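Local structure of branched-chain phosphotransacylase (Enterococcus faecalis, 1YCO) at residues N96-S101 with L130-E135; I151-A156 with I215-T220; F114-C119 with N225-S230. The protein probably transfers acyl groups between phosphate and coenzyme A, as related phosphate acetyltransferases and butyryltransferases do. One frame throughout, in Å; residues are numbered along the deposited sequence.

In the fold
All three contacts gather around one mixed sheet, in which strand 215-217 lies between strands 150-154 and 113-117. Contact 2 is the pairing of 150-154 with 215-217. Contact 3, about 10 Å away centre to centre, sets strand 113-117 against helix 221-234. Contact 1, its centre about 15 Å from that of contact 2 and 17 Å from that of contact 3, ties the loop entering strand 101-107 to helix 127-143, which packs on the other face of the sheet. Along the chain contact 1 closes before contact 2 opens, contacts 1 and 3 alternate their segments, and contact 2 falls between the two segments of contact 3. Helices thus clothe both faces, and contacts 2 and 3 also reach the second subunit.

Contact 1 (N96-S101 with L130-E135); sequences NKPILS and LIEIVE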
loop_
_atom_site.group_PDB
_atom_site.type_symbol
_atom_site.label_atom_id
_atom_site.label_comp_id
_atom_site.label_asym_id
_atom_site.label_seq_id
_atom_site.Cartn_x
_atom_site.Cartn_y
_atom_site.Cartn_z
ATOM N N ASN A 96 10.676 26.363 7.722
ATOM C CA ASN A 96 10.640 27.487 6.793
ATOM C C ASN A 96 9.683 27.236 5.633
ATOM O O ASN A 96 9.842 27.807 4.555
ATOM C CB ASN A 96 12.036 27.764 6.228
ATOM C CG ASN A 96 12.394 26.837 5.091
ATOM O OD1 ASN A 96 12.515 25.629 5.273
ATOM N ND2 ASN A 96 12.544 27.401 3.896
ATOM N N LYS A 97 8.703 26.368 5.855
ATOM C CA LYS A 97 7.686 26.049 4.854
ATOM C C LYS A 97 6.375 25.947 5.607
ATOM O O LYS A 97 6.358 25.530 6.766
ATOM C CB LYS A 97 7.988 24.713 4.168
ATOM C CG LYS A 97 9.191 24.745 3.259
ATOM C CD LYS A 97 8.975 25.746 2.163
ATOM C CE LYS A 97 10.140 25.793 1.217
ATOM N NZ LYS A 97 9.842 26.784 0.128
ATOM N N PRO A 98 5.261 26.328 4.963
ATOM C CA PRO A 98 3.929 26.281 5.581
ATOM C C PRO A 98 3.735 25.065 6.492
ATOM O O PRO A 98 3.211 25.184 7.603
ATOM C CB PRO A 98 2.996 26.265 4.374
ATOM C CG PRO A 98 3.718 27.139 3.407
ATOM C CD PRO A 98 5.167 26.714 3.543
ATOM N N ILE A 99 4.165 23.898 6.022
ATOM C CA ILE A 99 4.037 22.673 6.809
ATOM C C ILE A 99 5.200 21.711 6.564
ATOM O O ILE A 99 5.919 21.831 5.575
ATOM C CB ILE A 99 2.748 21.900 6.469
ATOM C CG1 ILE A 99 2.936 21.147 5.159
ATOM C CG2 ILE A 99 1.558 22.850 6.351
ATOM C CD1 ILE A 99 2.635 19.667 5.269
ATOM N N LEU A 100 5.376 20.758 7.473
ATOM C CA LEU A 100 6.415 19.751 7.331
ATOM C C LEU A 100 5.770 18.515 6.700
ATOM O O LEU A 100 4.597 18.228 6.932
ATOM C CB LEU A 100 7.000 19.369 8.697
ATOM C CG LEU A 100 7.778 20.427 9.504
ATOM C CD1 LEU A 100 8.189 19.846 10.854
ATOM C CD2 LEU A 100 9.005 20.880 8.724
ATOM N N SER A 101 6.542 17.792 5.905
ATOM C CA SER A 101 6.045 16.595 5.272
ATOM C C SER A 101 7.198 15.607 5.163
ATOM O O SER A 101 8.344 15.942 5.456
ATOM C CB SER A 101 5.491 16.905 3.866
ATOM O OG SER A 101 6.504 17.358 2.968
ATOM N N LEU A 130 -2.763 18.714 1.642
ATOM C CA LEU A 130 -2.318 17.956 0.484
ATOM C C LEU A 130 -1.663 18.937 -0.478
ATOM O O LEU A 130 -0.621 18.639 -1.053
ATOM C CB LEU A 130 -3.510 17.240 -0.173
ATOM C CG LEU A 130 -3.313 15.894 -0.891
ATOM C CD1 LEU A 130 -2.522 16.097 -2.148
ATOM C CD2 LEU A 130 -2.633 14.885 0.029
ATOM N N ILE A 131 -2.265 20.118 -0.626
ATOM C CA ILE A 131 -1.717 21.151 -1.503
ATOM C C ILE A 131 -0.274 21.486 -1.098
ATOM O O ILE A 131 0.602 21.587 -1.955
ATOM C CB ILE A 131 -2.594 22.433 -1.471
ATOM C CG1 ILE A 131 -3.877 22.187 -2.276
ATOM C CG2 ILE A 131 -1.826 23.626 -2.031
ATOM C CD1 ILE A 131 -4.860 23.342 -2.262
ATOM N N GLU A 132 -0.033 21.633 0.203
ATOM C CA GLU A 132 1.305 21.929 0.695
ATOM C C GLU A 132 2.240 20.725 0.539
ATOM O O GLU A 132 3.438 20.904 0.329
ATOM C CB GLU A 132 1.263 22.354 2.172
ATOM C CG GLU A 132 0.758 23.784 2.435
ATOM C CD GLU A 132 1.436 24.824 1.549
ATOM O OE1 GLU A 132 2.680 24.794 1.427
ATOM O OE2 GLU A 132 0.720 25.672 0.977
ATOM N N ILE A 133 1.699 19.509 0.664
ATOM C CA ILE A 133 2.497 18.285 0.505
ATOM C C ILE A 133 3.039 18.210 -0.922
ATOM O O ILE A 133 4.184 17.817 -1.138
ATOM C CB ILE A 133 1.663 17.013 0.789
ATOM C CG1 ILE A 133 1.335 16.937 2.276
ATOM C CG2 ILE A 133 2.421 15.763 0.371
ATOM C CD1 ILE A 133 0.301 15.877 2.608
ATOM N N VAL A 134 2.205 18.600 -1.878
ATOM C CA VAL A 134 2.585 18.605 -3.278
ATOM C C VAL A 134 3.700 19.640 -3.462
ATOM O O VAL A 134 4.761 19.330 -3.997
ATOM C CB VAL A 134 1.367 18.942 -4.178
ATOM C CG1 VAL A 134 1.797 19.100 -5.622
ATOM C CG2 VAL A 134 0.325 17.835 -4.066
ATOM N N GLU A 135 3.472 20.857 -2.984
ATOM C CA GLU A 135 4.469 21.909 -3.087
ATOM C C GLU A 135 5.832 21.456 -2.548
ATOM O O GLU A 135 6.847 21.608 -3.226
ATOM C CB GLU A 135 3.986 23.145 -2.334
ATOM C CG GLU A 135 2.674 23.682 -2.859
ATOM C CD GLU A 135 2.797 24.262 -4.253
ATOM O OE1 GLU A 135 3.376 23.592 -5.137
ATOM O OE2 GLU A 135 2.306 25.394 -4.467
HETATM O O HOH W 1 4.418 23.381 3.042
HETATM O O HOH W 2 5.763 16.460 0.261
#
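Pro98 and Ile99 rest against Glu132 and Ile133 where the loop leading into strand 101-107 passes helix 127-143, the helix that joins strands 113-117 and 150-154 in a beta-alpha-beta crossover. Just before them, Lys97 forms a salt bridge with Glu139 of the same helix. The Pro98 ring meets the Glu132 side chain at about a right angle, its CG 3.2 Å from Glu132 OE1 and its CB 3.5 Å from Glu132 CD, so one side of the carboxylate lies on the ring's CB and CG. Water 1 can donate a hydrogen bond to that same OE1, 2.8 Å away, and accepts one of 3.0 Å from Ile99 N; in this way it can link the loop backbone to the helix side chain. Ile99 itself is turned with CG1 between its backbone N and carbonyl carbon (chi1 78°), and this branch meets Glu132 CB at 3.6 Å while CG2 approaches Glu132 CG, at 4.1 Å. Farther out, Ile99 CD1 comes to 4.3 Å from Ile133 CG1, a lighter apolar touch. Ser101, at the start of the strand, sets CB beside that CG1 atom. Its hydroxyl is hydrogen-bonded to Asn136 of the next helical turn, and a second water lies 2.9 Å from Ser101 OG.

Contact 2 (I151-A156 with I215-T220); sequences IALLSA and ILVVPT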
loop_
_atom_site.group_PDB
_atom_site.type_symbol
_atom_site.label_atom_id
_atom_site.label_comp_id
_atom_site.label_asym_id
_atom_site.label_seq_id
_atom_site.Cartn_x
_atom_site.Cartn_y
_atom_site.Cartn_z
ATOM N N ILE A 151 3.071 14.902 -11.137
ATOM C CA ILE A 151 2.572 14.606 -9.802
ATOM C C ILE A 151 1.196 13.967 -9.867
ATOM O O ILE A 151 0.189 14.606 -10.193
ATOM C CB ILE A 151 2.522 15.894 -8.960
ATOM C CG1 ILE A 151 3.904 16.573 -9.035
ATOM C CG2 ILE A 151 2.145 15.576 -7.522
ATOM C CD1 ILE A 151 3.998 17.911 -8.328
ATOM N N ALA A 152 1.186 12.684 -9.548
ATOM C CA ALA A 152 -0.011 11.889 -9.551
ATOM C C ALA A 152 -0.637 11.799 -8.167
ATOM O O ALA A 152 0.021 11.434 -7.185
ATOM C CB ALA A 152 0.308 10.487 -10.073
ATOM N N LEU A 153 -1.916 12.150 -8.110
ATOM C CA LEU A 153 -2.693 12.094 -6.881
ATOM C C LEU A 153 -3.369 10.730 -6.904
ATOM O O LEU A 153 -4.343 10.510 -7.623
ATOM C CB LEU A 153 -3.728 13.214 -6.874
ATOM C CG LEU A 153 -3.080 14.581 -7.104
ATOM C CD1 LEU A 153 -4.142 15.676 -7.075
ATOM C CD2 LEU A 153 -2.033 14.824 -6.012
ATOM N N LEU A 154 -2.827 9.815 -6.113
ATOM C CA LEU A 154 -3.314 8.443 -6.040
ATOM C C LEU A 154 -4.641 8.197 -5.367
ATOM O O LEU A 154 -4.948 8.782 -4.334
ATOM C CB LEU A 154 -2.281 7.569 -5.347
ATOM C CG LEU A 154 -1.025 7.200 -6.112
ATOM C CD1 LEU A 154 -0.185 6.298 -5.212
ATOM C CD2 LEU A 154 -1.391 6.461 -7.400
ATOM N N SER A 155 -5.414 7.299 -5.964
ATOM C CA SER A 155 -6.709 6.896 -5.429
ATOM C C SER A 155 -7.006 5.480 -5.930
ATOM O O SER A 155 -6.390 5.019 -6.887
ATOM C CB SER A 155 -7.802 7.868 -5.876
ATOM O OG SER A 155 -9.037 7.545 -5.267
ATOM N N ALA A 156 -7.939 4.793 -5.278
ATOM C CA ALA A 156 -8.297 3.424 -5.649
ATOM C C ALA A 156 -8.836 3.294 -7.070
ATOM O O ALA A 156 -8.430 2.401 -7.828
ATOM C CB ALA A 156 -9.308 2.862 -4.657
ATOM N N ILE A 215 6.376 11.881 -9.134
ATOM C CA ILE A 215 6.057 11.951 -7.730
ATOM C C ILE A 215 4.689 11.341 -7.513
ATOM O O ILE A 215 3.732 11.632 -8.239
ATOM C CB ILE A 215 5.993 13.406 -7.238
ATOM C CG1 ILE A 215 7.334 14.096 -7.471
ATOM C CG2 ILE A 215 5.589 13.437 -5.754
ATOM C CD1 ILE A 215 7.332 15.562 -7.132
ATOM N N LEU A 216 4.590 10.498 -6.500
ATOM C CA LEU A 216 3.315 9.889 -6.182
ATOM C C LEU A 216 2.890 10.525 -4.865
ATOM O O LEU A 216 3.699 10.665 -3.960
ATOM C CB LEU A 216 3.471 8.379 -6.022
ATOM C CG LEU A 216 4.041 7.559 -7.190
ATOM C CD1 LEU A 216 4.131 6.083 -6.786
ATOM C CD2 LEU A 216 3.160 7.715 -8.425
ATOM N N VAL A 217 1.632 10.943 -4.794
ATOM C CA VAL A 217 1.060 11.547 -3.596
ATOM C C VAL A 217 -0.119 10.678 -3.111
ATOM O O VAL A 217 -1.118 10.498 -3.818
ATOM C CB VAL A 217 0.547 12.988 -3.870
ATOM C CG1 VAL A 217 0.028 13.626 -2.584
ATOM C CG2 VAL A 217 1.652 13.829 -4.454
ATOM N N VAL A 218 0.020 10.136 -1.903
ATOM C CA VAL A 218 -0.995 9.283 -1.292
ATOM C C VAL A 218 -1.974 10.095 -0.458
ATOM O O VAL A 218 -1.699 11.229 -0.102
ATOM C CB VAL A 218 -0.360 8.216 -0.391
ATOM C CG1 VAL A 218 0.536 7.308 -1.231
ATOM C CG2 VAL A 218 0.439 8.895 0.712
ATOM N N PRO A 219 -3.137 9.506 -0.133
ATOM C CA PRO A 219 -4.176 10.177 0.666
ATOM C C PRO A 219 -3.906 10.137 2.164
ATOM O O PRO A 219 -4.234 11.073 2.890
ATOM C CB PRO A 219 -5.449 9.376 0.347
ATOM C CG PRO A 219 -5.114 8.550 -0.836
ATOM C CD PRO A 219 -3.653 8.239 -0.684
ATOM N N THR A 220 -3.313 9.039 2.615
ATOM C CA THR A 220 -3.073 8.851 4.028
ATOM C C THR A 220 -1.749 8.149 4.315
ATOM O O THR A 220 -1.182 7.478 3.447
ATOM C CB THR A 220 -4.209 8.012 4.645
ATOM O OG1 THR A 220 -4.164 6.681 4.113
ATOM C CG2 THR A 220 -5.561 8.625 4.315
#
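Two neighbouring parallel strands of the mixed sheet meet here, Ile151 to Leu154 beside Ile215 to Val217, with Ile151 opposite Ile215, Ala152 opposite Leu216 and Leu153 opposite Val217. The short strands run 26° apart, a modest twist. Their backbones are joined in the alternating pattern of parallel pairing, in which one residue of a strand bonds to two on its neighbour. Ala152 gives its N-H to Ile215 O at 3.0 Å and takes the N-H of Val217 on its own O at 2.9 Å. Val217 O then receives Leu154 N, also at 2.9 Å. The backbones of Ile151 and Leu153 bond on their other side to strand 184-189.

The side chains of Ile151, Leu153, Ile215 and Val217 share one face. Ile151 and Ile215 lie side by side, CG1 of the first 4.0 Å from CD1 of the second. The closer fit is a diagonal one: CG2 of Ile151, anti to its backbone N, meets CG2 of Val217 at 3.6 Å. The CD2 branch of Leu153 also comes to Val217, 3.8 Å from its CB. Leu130 and Val134 of helix 127-143 cover this face together with helix 165-177. Ala152 and Leu216 occupy the opposite face, where Leu154 CD1 touches both Leu216 CB and Val218 CG1. Beyond the strand, Ala156 N makes a weak hydrogen bond to Asp222 of the second subunit. The last touch between the two segments is of backbone and ring, with Pro219 CG 3.5 Å from Leu154 O.

Contact 3 (F114-C119 with N225-S230); sequences FLLTDC and NCLYKS
Leu116 and Cys119 reach from strand 113-117 and the turn after it toward helix 221-234, where Asn225, Leu227 and Tyr228 receive them. The dense part is the buried leucine pair. Both carry CG anti to the backbone N (chi1 175° in Leu116), and the methyls beyond then meet. CD1 of Leu116 lies 3.9 Å from CD2 of Leu227, while its second methyl, CD2, is 4.2 Å from the backbone Tyr228 N and slightly farther from Tyr228 CB. The two methyls of one leucine thus reach successive residues of the helix. Beside this pair, Leu116 also touches Val218, and Phe114 lies against Leu216 of the adjacent strand.

Cys119 makes the other close approach, its CB 3.2 Å from Asn225 N, where loop and helix backbones come nearest. Its SG stands between the backbone N and the carbonyl carbon (chi1 38°) and lies 4.0 Å from Tyr228 CD1. Relative to the ring as a whole the sulfur is oblique, 5.1 Å from the centroid and 61° off the normal, so this sulfur-aromatic contact is grazing. Here the packing thins: Tyr228 and Asn225 are both partly exposed, the tyrosine touching Ala104 of strand 101-107 and Asn225 packing on Ala156 of the second subunit. Asp118, pointing away from the helix, is held by Asn122 and by His102 N. Farther along the helix, Ser230 OG is hydrogen-bonded to Ser230 OG of the second subunit. A helix laid on one sheet face by aliphatic side chains, with helix 127-143 on the other, is the layered packing of an alpha/beta/alpha sandwich, here with its outer helix in the dimer interface.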
loop_
_atom_site.group_PDB
_atom_site.type_symbol
_atom_site.label_atom_id
_atom_site.label_comp_id
_atom_site.label_asym_id
_atom_site.label_seq_id
_atom_site.Cartn_x
_atom_site.Cartn_y
_atom_site.Cartn_z
ATOM N N PHE A 114 11.076 7.455 -8.698
ATOM C CA PHE A 114 10.040 8.418 -8.358
ATOM C C PHE A 114 10.001 8.767 -6.880
ATOM O O PHE A 114 10.500 8.035 -6.029
ATOM C CB PHE A 114 8.666 7.901 -8.789
ATOM C CG PHE A 114 8.257 6.621 -8.125
ATOM C CD1 PHE A 114 7.866 6.599 -6.792
ATOM C CD2 PHE A 114 8.227 5.436 -8.850
ATOM C CE1 PHE A 114 7.449 5.417 -6.194
ATOM C CE2 PHE A 114 7.811 4.249 -8.257
ATOM C CZ PHE A 114 7.421 4.240 -6.929
ATOM N N LEU A 115 9.393 9.905 -6.587
ATOM C CA LEU A 115 9.269 10.336 -5.217
ATOM C C LEU A 115 7.904 9.891 -4.698
ATOM O O LEU A 115 6.926 9.825 -5.445
ATOM C CB LEU A 115 9.427 11.857 -5.127
ATOM C CG LEU A 115 10.701 12.464 -5.747
ATOM C CD1 LEU A 115 10.744 13.970 -5.432
ATOM C CD2 LEU A 115 11.948 11.798 -5.179
ATOM N N LEU A 116 7.873 9.534 -3.423
ATOM C CA LEU A 116 6.662 9.108 -2.751
ATOM C C LEU A 116 6.488 10.059 -1.583
ATOM O O LEU A 116 7.433 10.306 -0.829
ATOM C CB LEU A 116 6.810 7.681 -2.222
ATOM C CG LEU A 116 5.652 7.124 -1.374
ATOM C CD1 LEU A 116 4.349 7.145 -2.149
ATOM C CD2 LEU A 116 5.996 5.706 -0.946
ATOM N N THR A 117 5.298 10.608 -1.412
ATOM C CA THR A 117 5.188 11.503 -0.302
ATOM C C THR A 117 4.048 11.427 0.663
ATOM O O THR A 117 2.857 11.302 0.345
ATOM C CB THR A 117 5.368 12.981 -0.723
ATOM O OG1 THR A 117 5.103 13.810 0.408
ATOM C CG2 THR A 117 4.451 13.349 -1.849
ATOM N N ASP A 118 4.539 11.509 1.886
ATOM C CA ASP A 118 3.845 11.520 3.130
ATOM C C ASP A 118 3.296 10.253 3.713
ATOM O O ASP A 118 2.097 10.060 3.808
ATOM C CB ASP A 118 2.826 12.632 3.145
ATOM C CG ASP A 118 3.014 13.528 4.356
ATOM O OD1 ASP A 118 2.210 14.474 4.527
ATOM O OD2 ASP A 118 3.970 13.259 5.132
ATOM N N CYS A 119 4.227 9.420 4.167
ATOM C CA CYS A 119 3.900 8.167 4.814
ATOM C C CYS A 119 4.486 8.136 6.230
ATOM O O CYS A 119 4.822 7.064 6.743
ATOM C CB CYS A 119 4.447 7.021 3.989
ATOM S SG CYS A 119 6.041 7.355 3.242
ATOM N N ASN A 225 2.739 4.274 3.694
ATOM C CA ASN A 225 3.511 3.340 4.511
ATOM C C ASN A 225 3.463 1.945 3.907
ATOM O O ASN A 225 4.490 1.294 3.730
ATOM C CB ASN A 225 2.946 3.265 5.941
ATOM C CG ASN A 225 3.661 2.225 6.807
ATOM O OD1 ASN A 225 4.704 2.506 7.384
ATOM N ND2 ASN A 225 3.101 1.019 6.888
ATOM N N CYS A 226 2.258 1.494 3.593
ATOM C CA CYS A 226 2.074 0.171 3.031
ATOM C C CYS A 226 2.774 0.029 1.685
ATOM O O CYS A 226 3.381 -0.995 1.415
ATOM C CB CYS A 226 0.584 -0.123 2.891
ATOM S SG CYS A 226 0.192 -1.871 2.678
ATOM N N LEU A 227 2.700 1.066 0.856
ATOM C CA LEU A 227 3.336 1.046 -0.440
ATOM C C LEU A 227 4.855 1.011 -0.226
ATOM O O LEU A 227 5.577 0.224 -0.842
ATOM C CB LEU A 227 2.948 2.300 -1.223
ATOM C CG LEU A 227 3.413 2.409 -2.684
ATOM C CD1 LEU A 227 2.881 1.209 -3.489
ATOM C CD2 LEU A 227 2.890 3.705 -3.282
ATOM N N TYR A 228 5.318 1.879 0.668
ATOM C CA TYR A 228 6.723 1.989 1.019
ATOM C C TYR A 228 7.297 0.615 1.372
ATOM O O TYR A 228 8.227 0.142 0.726
ATOM C CB TYR A 228 6.867 2.932 2.221
ATOM C CG TYR A 228 8.279 3.307 2.609
ATOM C CD1 TYR A 228 8.762 4.597 2.381
ATOM C CD2 TYR A 228 9.123 2.386 3.223
ATOM C CE1 TYR A 228 10.055 4.962 2.764
ATOM C CE2 TYR A 228 10.420 2.733 3.609
ATOM C CZ TYR A 228 10.882 4.023 3.379
ATOM O OH TYR A 228 12.168 4.372 3.758
ATOM N N LYS A 229 6.723 -0.016 2.394
ATOM C CA LYS A 229 7.182 -1.319 2.871
ATOM C C LYS A 229 7.048 -2.417 1.834
ATOM O O LYS A 229 7.908 -3.291 1.721
ATOM C CB LYS A 229 6.420 -1.727 4.138
ATOM C CG LYS A 229 6.617 -0.772 5.317
ATOM C CD LYS A 229 6.095 -1.372 6.625
ATOM C CE LYS A 229 5.898 -0.318 7.723
ATOM N NZ LYS A 229 7.113 0.502 8.011
ATOM N N SER A 230 5.956 -2.371 1.088
ATOM C CA SER A 230 5.712 -3.350 0.061
ATOM C C SER A 230 6.805 -3.272 -1.017
ATOM O O SER A 230 7.255 -4.303 -1.530
ATOM C CB SER A 230 4.334 -3.114 -0.548
ATOM O OG SER A 230 4.158 -3.904 -1.706
#